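Early transcribed membrane protein 13 (Plasmodium falciparum, PDB 2VWA) is of uncertain molecular function but, as the sporozoite protein UIS3 needed for liver-stage development, carries a soluble domain that binds the lipid phosphatidylethanolamine. Local coordinates at residues 25-30 with 70-75; 63-68 with 75-80. All blocks are in the same frame, centred on the assembly; numbering follows the deposited sequence.

Contact 1. Residues 25-30 with 70-75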
loop_
_atom_site.group_PDB
_atom_site.type_symbol
_atom_site.label_atom_id
_atom_site.label_comp_id
_atom_site.label_asym_id
_atom_site.label_seq_id
_atom_site.Cartn_x
_atom_site.Cartn_y
_atom_site.Cartn_z
ATOM N N ASN A 25 7.755 -7.575 7.610
ATOM C CA ASN A 25 7.272 -8.503 6.584
ATOM C C ASN A 25 5.808 -8.849 6.757
ATOM O O ASN A 25 5.089 -8.977 5.772
ATOM C CB ASN A 25 8.079 -9.814 6.507
ATOM C CG ASN A 25 9.493 -9.642 5.940
ATOM O OD1 ASN A 25 10.357 -10.488 6.205
ATOM N ND2 ASN A 25 9.749 -8.566 5.178
ATOM N N ASN A 26 5.369 -9.039 8.000
ATOM C CA ASN A 26 4.009 -9.429 8.250
ATOM C C ASN A 26 3.107 -8.254 7.871
ATOM O O ASN A 26 2.129 -8.439 7.164
ATOM C CB ASN A 26 3.841 -9.861 9.713
ATOM C CG ASN A 26 2.371 -9.798 10.191
ATOM O OD1 ASN A 26 1.574 -10.685 9.885
ATOM N ND2 ASN A 26 2.019 -8.739 10.925
ATOM N N PHE A 27 3.458 -7.046 8.314
ATOM C CA PHE A 27 2.794 -5.795 7.908
ATOM C C PHE A 27 2.662 -5.654 6.399
ATOM O O PHE A 27 1.607 -5.307 5.897
ATOM C CB PHE A 27 3.577 -4.580 8.428
ATOM C CG PHE A 27 2.995 -3.253 8.001
ATOM C CD1 PHE A 27 1.983 -2.648 8.748
ATOM C CD2 PHE A 27 3.447 -2.611 6.845
ATOM C CE1 PHE A 27 1.425 -1.412 8.337
ATOM C CE2 PHE A 27 2.870 -1.398 6.420
ATOM C CZ PHE A 27 1.857 -0.797 7.184
ATOM N N VAL A 28 3.745 -5.906 5.673
ATOM C CA VAL A 28 3.711 -5.795 4.226
ATOM C C VAL A 28 2.749 -6.834 3.654
ATOM O O VAL A 28 2.005 -6.537 2.721
ATOM C CB VAL A 28 5.141 -5.869 3.591
ATOM C CG1 VAL A 28 5.081 -6.083 2.083
ATOM C CG2 VAL A 28 5.928 -4.602 3.903
ATOM N N ASP A 29 2.709 -8.016 4.252
ATOM C CA ASP A 29 1.763 -9.029 3.806
ATOM C C ASP A 29 0.362 -8.492 3.906
ATOM O O ASP A 29 -0.395 -8.583 2.971
ATOM C CB ASP A 29 1.865 -10.318 4.628
ATOM C CG ASP A 29 3.085 -11.115 4.285
ATOM O OD1 ASP A 29 3.504 -11.103 3.094
ATOM O OD2 ASP A 29 3.625 -11.759 5.208
ATOM N N ILE A 30 0.029 -7.952 5.067
ATOM C CA ILE A 30 -1.295 -7.420 5.345
ATOM C C ILE A 30 -1.615 -6.243 4.393
ATOM O O ILE A 30 -2.698 -6.238 3.789
ATOM C CB ILE A 30 -1.407 -6.974 6.833
ATOM C CG1 ILE A 30 -1.277 -8.195 7.760
ATOM C CG2 ILE A 30 -2.712 -6.204 7.064
ATOM C CD1 ILE A 30 -1.146 -7.877 9.270
ATOM N N ILE A 70 1.029 0.654 14.315
ATOM C CA ILE A 70 2.428 0.284 14.184
ATOM C C ILE A 70 3.131 1.430 13.488
ATOM O O ILE A 70 2.589 2.023 12.544
ATOM C CB ILE A 70 2.615 -1.036 13.399
ATOM C CG1 ILE A 70 4.059 -1.532 13.522
ATOM C CG2 ILE A 70 2.202 -0.860 11.959
ATOM C CD1 ILE A 70 4.405 -2.685 12.600
ATOM N N SER A 71 4.323 1.764 13.949
ATOM C CA SER A 71 5.021 2.862 13.338
ATOM C C SER A 71 6.314 2.389 12.681
ATOM O O SER A 71 7.335 2.184 13.353
ATOM C CB SER A 71 5.277 3.985 14.350
ATOM O OG SER A 71 6.140 4.958 13.776
ATOM N N LEU A 72 6.247 2.223 11.362
ATOM C CA LEU A 72 7.412 1.927 10.534
ATOM C C LEU A 72 8.338 3.100 10.598
ATOM O O LEU A 72 7.904 4.210 10.890
ATOM C CB LEU A 72 6.980 1.714 9.085
ATOM C CG LEU A 72 6.760 0.272 8.596
ATOM C CD1 LEU A 72 6.231 -0.661 9.648
ATOM C CD2 LEU A 72 5.900 0.188 7.313
ATOM N N SER A 73 9.620 2.862 10.351
ATOM C CA SER A 73 10.523 3.976 10.107
ATOM C C SER A 73 10.351 4.555 8.695
ATOM O O SER A 73 9.779 3.892 7.812
ATOM C CB SER A 73 11.958 3.539 10.331
ATOM O OG SER A 73 12.339 2.624 9.344
ATOM N N LYS A 74 10.844 5.784 8.486
ATOM C CA LYS A 74 10.730 6.456 7.189
ATOM C C LYS A 74 11.270 5.534 6.119
ATOM O O LYS A 74 10.614 5.305 5.087
ATOM C CB LYS A 74 11.497 7.784 7.158
ATOM C CG LYS A 74 11.067 8.726 6.006
ATOM C CD LYS A 74 12.169 9.711 5.580
ATOM C CE LYS A 74 12.076 11.085 6.289
ATOM N NZ LYS A 74 12.472 11.085 7.753
ATOM N N TYR A 75 12.446 4.967 6.381
ATOM C CA TYR A 75 13.063 4.051 5.430
ATOM C C TYR A 75 12.185 2.807 5.191
ATOM O O TYR A 75 12.115 2.304 4.056
ATOM C CB TYR A 75 14.510 3.700 5.848
ATOM C CG TYR A 75 15.050 2.387 5.307
ATOM C CD1 TYR A 75 15.825 2.325 4.136
ATOM C CD2 TYR A 75 14.814 1.200 5.995
ATOM C CE1 TYR A 75 16.319 1.083 3.671
ATOM C CE2 TYR A 75 15.288 -0.011 5.545
ATOM C CZ TYR A 75 16.018 -0.068 4.401
ATOM O OH TYR A 75 16.451 -1.320 4.038
#

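Contact 2. Residues 63-68 with 75-80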
loop_
_atom_site.group_PDB
_atom_site.type_symbol
_atom_site.label_atom_id
_atom_site.label_comp_id
_atom_site.label_asym_id
_atom_site.label_seq_id
_atom_site.Cartn_x
_atom_site.Cartn_y
_atom_site.Cartn_z
ATOM N N GLY A 63 -2.126 5.041 6.298
ATOM C CA GLY A 63 -3.406 4.766 6.931
ATOM C C GLY A 63 -3.291 3.485 7.708
ATOM O O GLY A 63 -3.722 3.371 8.867
ATOM N N LEU A 64 -2.639 2.523 7.087
ATOM C CA LEU A 64 -2.524 1.203 7.648
ATOM C C LEU A 64 -1.654 1.243 8.876
ATOM O O LEU A 64 -1.936 0.549 9.845
ATOM C CB LEU A 64 -1.973 0.264 6.600
ATOM C CG LEU A 64 -2.614 -1.095 6.449
ATOM C CD1 LEU A 64 -4.111 -1.152 6.911
ATOM C CD2 LEU A 64 -2.443 -1.464 4.984
ATOM N N GLN A 65 -0.632 2.090 8.873
ATOM C CA GLN A 65 0.167 2.283 10.083
ATOM C C GLN A 65 -0.654 2.814 11.256
ATOM O O GLN A 65 -0.560 2.261 12.363
ATOM C CB GLN A 65 1.392 3.164 9.834
ATOM C CG GLN A 65 2.519 2.453 9.154
ATOM C CD GLN A 65 3.628 3.382 8.726
ATOM O OE1 GLN A 65 4.478 3.752 9.521
ATOM N NE2 GLN A 65 3.641 3.744 7.452
ATOM N N GLU A 66 -1.463 3.851 11.032
ATOM C CA GLU A 66 -2.334 4.393 12.112
ATOM C C GLU A 66 -3.313 3.356 12.646
ATOM O O GLU A 66 -3.406 3.154 13.840
ATOM C CB GLU A 66 -3.210 5.565 11.667
ATOM C CG GLU A 66 -2.590 6.710 10.965
ATOM C CD GLU A 66 -3.652 7.743 10.637
ATOM O OE1 GLU A 66 -4.534 7.978 11.513
ATOM O OE2 GLU A 66 -3.619 8.302 9.514
ATOM N N ASN A 67 -4.065 2.747 11.736
ATOM C CA ASN A 67 -5.052 1.717 12.056
ATOM C C ASN A 67 -4.504 0.500 12.795
ATOM O O ASN A 67 -5.137 0.001 13.712
ATOM C CB ASN A 67 -5.766 1.259 10.785
ATOM C CG ASN A 67 -6.511 2.390 10.095
ATOM O OD1 ASN A 67 -6.977 2.241 8.960
ATOM N ND2 ASN A 67 -6.620 3.534 10.768
ATOM N N ARG A 68 -3.336 0.022 12.391
ATOM C CA ARG A 68 -2.742 -1.164 13.003
ATOM C C ARG A 68 -1.874 -0.768 14.187
ATOM O O ARG A 68 -1.227 -1.601 14.794
ATOM C CB ARG A 68 -1.932 -1.939 11.968
ATOM C CG ARG A 68 -2.760 -2.347 10.753
ATOM C CD ARG A 68 -2.209 -3.588 10.104
ATOM N NE ARG A 68 -1.971 -4.614 11.111
ATOM C CZ ARG A 68 -2.901 -5.418 11.599
ATOM N NH1 ARG A 68 -4.148 -5.351 11.175
ATOM N NH2 ARG A 68 -2.576 -6.288 12.524
ATOM N N TYR A 75 12.446 4.967 6.381
ATOM C CA TYR A 75 13.063 4.051 5.430
ATOM C C TYR A 75 12.185 2.807 5.191
ATOM O O TYR A 75 12.115 2.304 4.056
ATOM C CB TYR A 75 14.510 3.700 5.848
ATOM C CG TYR A 75 15.050 2.387 5.307
ATOM C CD1 TYR A 75 15.825 2.325 4.136
ATOM C CD2 TYR A 75 14.814 1.200 5.995
ATOM C CE1 TYR A 75 16.319 1.083 3.671
ATOM C CE2 TYR A 75 15.288 -0.011 5.545
ATOM C CZ TYR A 75 16.018 -0.068 4.401
ATOM O OH TYR A 75 16.451 -1.320 4.038
ATOM N N GLN A 76 11.499 2.333 6.236
ATOM C CA GLN A 76 10.673 1.149 6.104
ATOM C C GLN A 76 9.397 1.463 5.361
ATOM O O GLN A 76 8.886 0.627 4.656
ATOM C CB GLN A 76 10.343 0.543 7.458
ATOM C CG GLN A 76 11.307 -0.535 7.883
ATOM C CD GLN A 76 11.237 -0.837 9.362
ATOM O OE1 GLN A 76 10.818 -0.002 10.151
ATOM N NE2 GLN A 76 11.639 -2.037 9.743
ATOM N N GLU A 77 8.907 2.683 5.525
ATOM C CA GLU A 77 7.689 3.140 4.883
ATOM C C GLU A 77 7.902 3.263 3.373
ATOM O O GLU A 77 7.082 2.786 2.610
ATOM C CB GLU A 77 7.203 4.466 5.519
ATOM C CG GLU A 77 5.987 5.087 4.825
ATOM C CD GLU A 77 5.440 6.323 5.513
ATOM O OE1 GLU A 77 5.031 6.241 6.711
ATOM O OE2 GLU A 77 5.395 7.379 4.829
ATOM N N ASN A 78 9.009 3.883 2.956
ATOM C CA ASN A 78 9.395 3.935 1.534
ATOM C C ASN A 78 9.637 2.561 0.908
ATOM O O ASN A 78 9.284 2.315 -0.243
ATOM C CB ASN A 78 10.625 4.824 1.328
ATOM C CG ASN A 78 10.409 6.254 1.811
ATOM O OD1 ASN A 78 9.278 6.741 1.873
ATOM N ND2 ASN A 78 11.499 6.929 2.188
ATOM N N LYS A 79 10.241 1.651 1.658
ATOM C CA LYS A 79 10.429 0.310 1.155
ATOM C C LYS A 79 9.037 -0.427 1.033
ATOM O O LYS A 79 8.793 -1.176 0.088
ATOM C CB LYS A 79 11.444 -0.406 2.047
ATOM C CG LYS A 79 11.858 -1.777 1.579
ATOM C CD LYS A 79 13.152 -2.264 2.250
ATOM C CE LYS A 79 13.115 -3.805 2.452
ATOM N NZ LYS A 79 13.488 -4.215 3.877
ATOM N N ALA A 80 8.107 -0.139 1.937
ATOM C CA ALA A 80 6.811 -0.788 1.892
ATOM C C ALA A 80 5.969 -0.333 0.680
ATOM O O ALA A 80 5.265 -1.146 0.071
ATOM C CB ALA A 80 6.061 -0.585 3.207
#

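Contact 1. Residues 25-30 with 70-75
Ile70 meets Phe27 through its CG2 branch: the methyl lies 3.7 Å from CD1 of the Phe27 ring and equally close to CE1, so it nears the CD1-CE1 bond obliquely. With Ile70 CG1 anti to the backbone N (chi1 -169°), CG2 is placed between the backbone N and the carbonyl carbon, and from there it reaches both ring atoms. The CA atoms of Phe27 and Ile70, the nearest across the two segments, are 8.7 Å apart, a gap bridged by side chains alone. Leu72 then comes back to the ring, with CD1 over one face and CD2 at 3.5 Å from Phe27 CE2; Val19 touches both Ile70 and Leu72. Through these Phe27 contacts helix 21-41 is joined to the connection between helices 54-67 and 74-99. Ser73 is the N-cap of helix 74-99 in a capping box: its OG caps Gln76 N and Gln76 OE1 accepts from Ser73 N, while OG also bonds to Asp18. No hydrogen bond crosses the contact, and the polar backbone of Leu72 is served from outside, its N by Gln65 and its O by Asn13. The chemistry is apolar contact around a buried aromatic side chain, consistent with the two segments being held by buried hydrocarbon.

Contact 2. Residues 63-68 with 75-80
Gln65 and Glu77 have the closest CA atoms of the two segments, 9.2 Å apart, a spacing at which the backbones do not touch. Residues 63-67 form the last part of helix 54-67, and 75-80 belong to the early turns of helix 74-99. Each segment keeps its own helical bonds, for example Asn67 N to Gly63 O at 3.0 Å and Ala80 N to Gln76 O at 2.9 Å. A single side-chain pair closes the gap: Gln65 NE2 donates to Glu77 OE1 over 3.0 Å. At 149° the N-H...O angle is moderately bent. The donor meets the carboxylate oxygen on its anti side, 34° out of the carboxylate plane, and the two flat groups stand 75° apart. Both chains are extended beyond CG; Glu77 has CG anti to its backbone N, which carries its end nearer to helix 54-67 than its CB direction alone would. Helices 54-67 and 74-99 follow each other in an all-helical fold, joined by the loop 68-73, and Gln65 also grips this intervening loop: its OE1 accepts from Leu72 N, while NE2 has a second acceptor in Val61 O. Glu77 OE1 likewise has another donor, Asn13 ND2, so this buried oxygen receives two N-H groups, which would probably favour the charged carboxylate. Gln58 and Val61 also pack against the Glu77 side chain. Farther round helix 74-99, Lys79 touches the bound phosphatidylethanolamine and forms a cation-pi interaction with Tyr24.

Contacts 1 and 2 are both buried, with centres about 5 Å apart, and both involve helix 74-99. Contact 1 takes in the connection before that helix and sets it against helix 21-41; contact 2 spans from helix 54-67 to the helix itself. Their chemistry differs accordingly: hydrocarbon against an aromatic ring in the first, one amide-carboxylate hydrogen bond in the second, with 147 Å² buried against 74 Å². Gln65 ties them together, since its CG lies 3.9 Å from Phe27 CZ and its backbone O is 3.0 Å from Ile70 N, a probable hydrogen bond. Its chain thus runs from the apolar cluster to the polar pair.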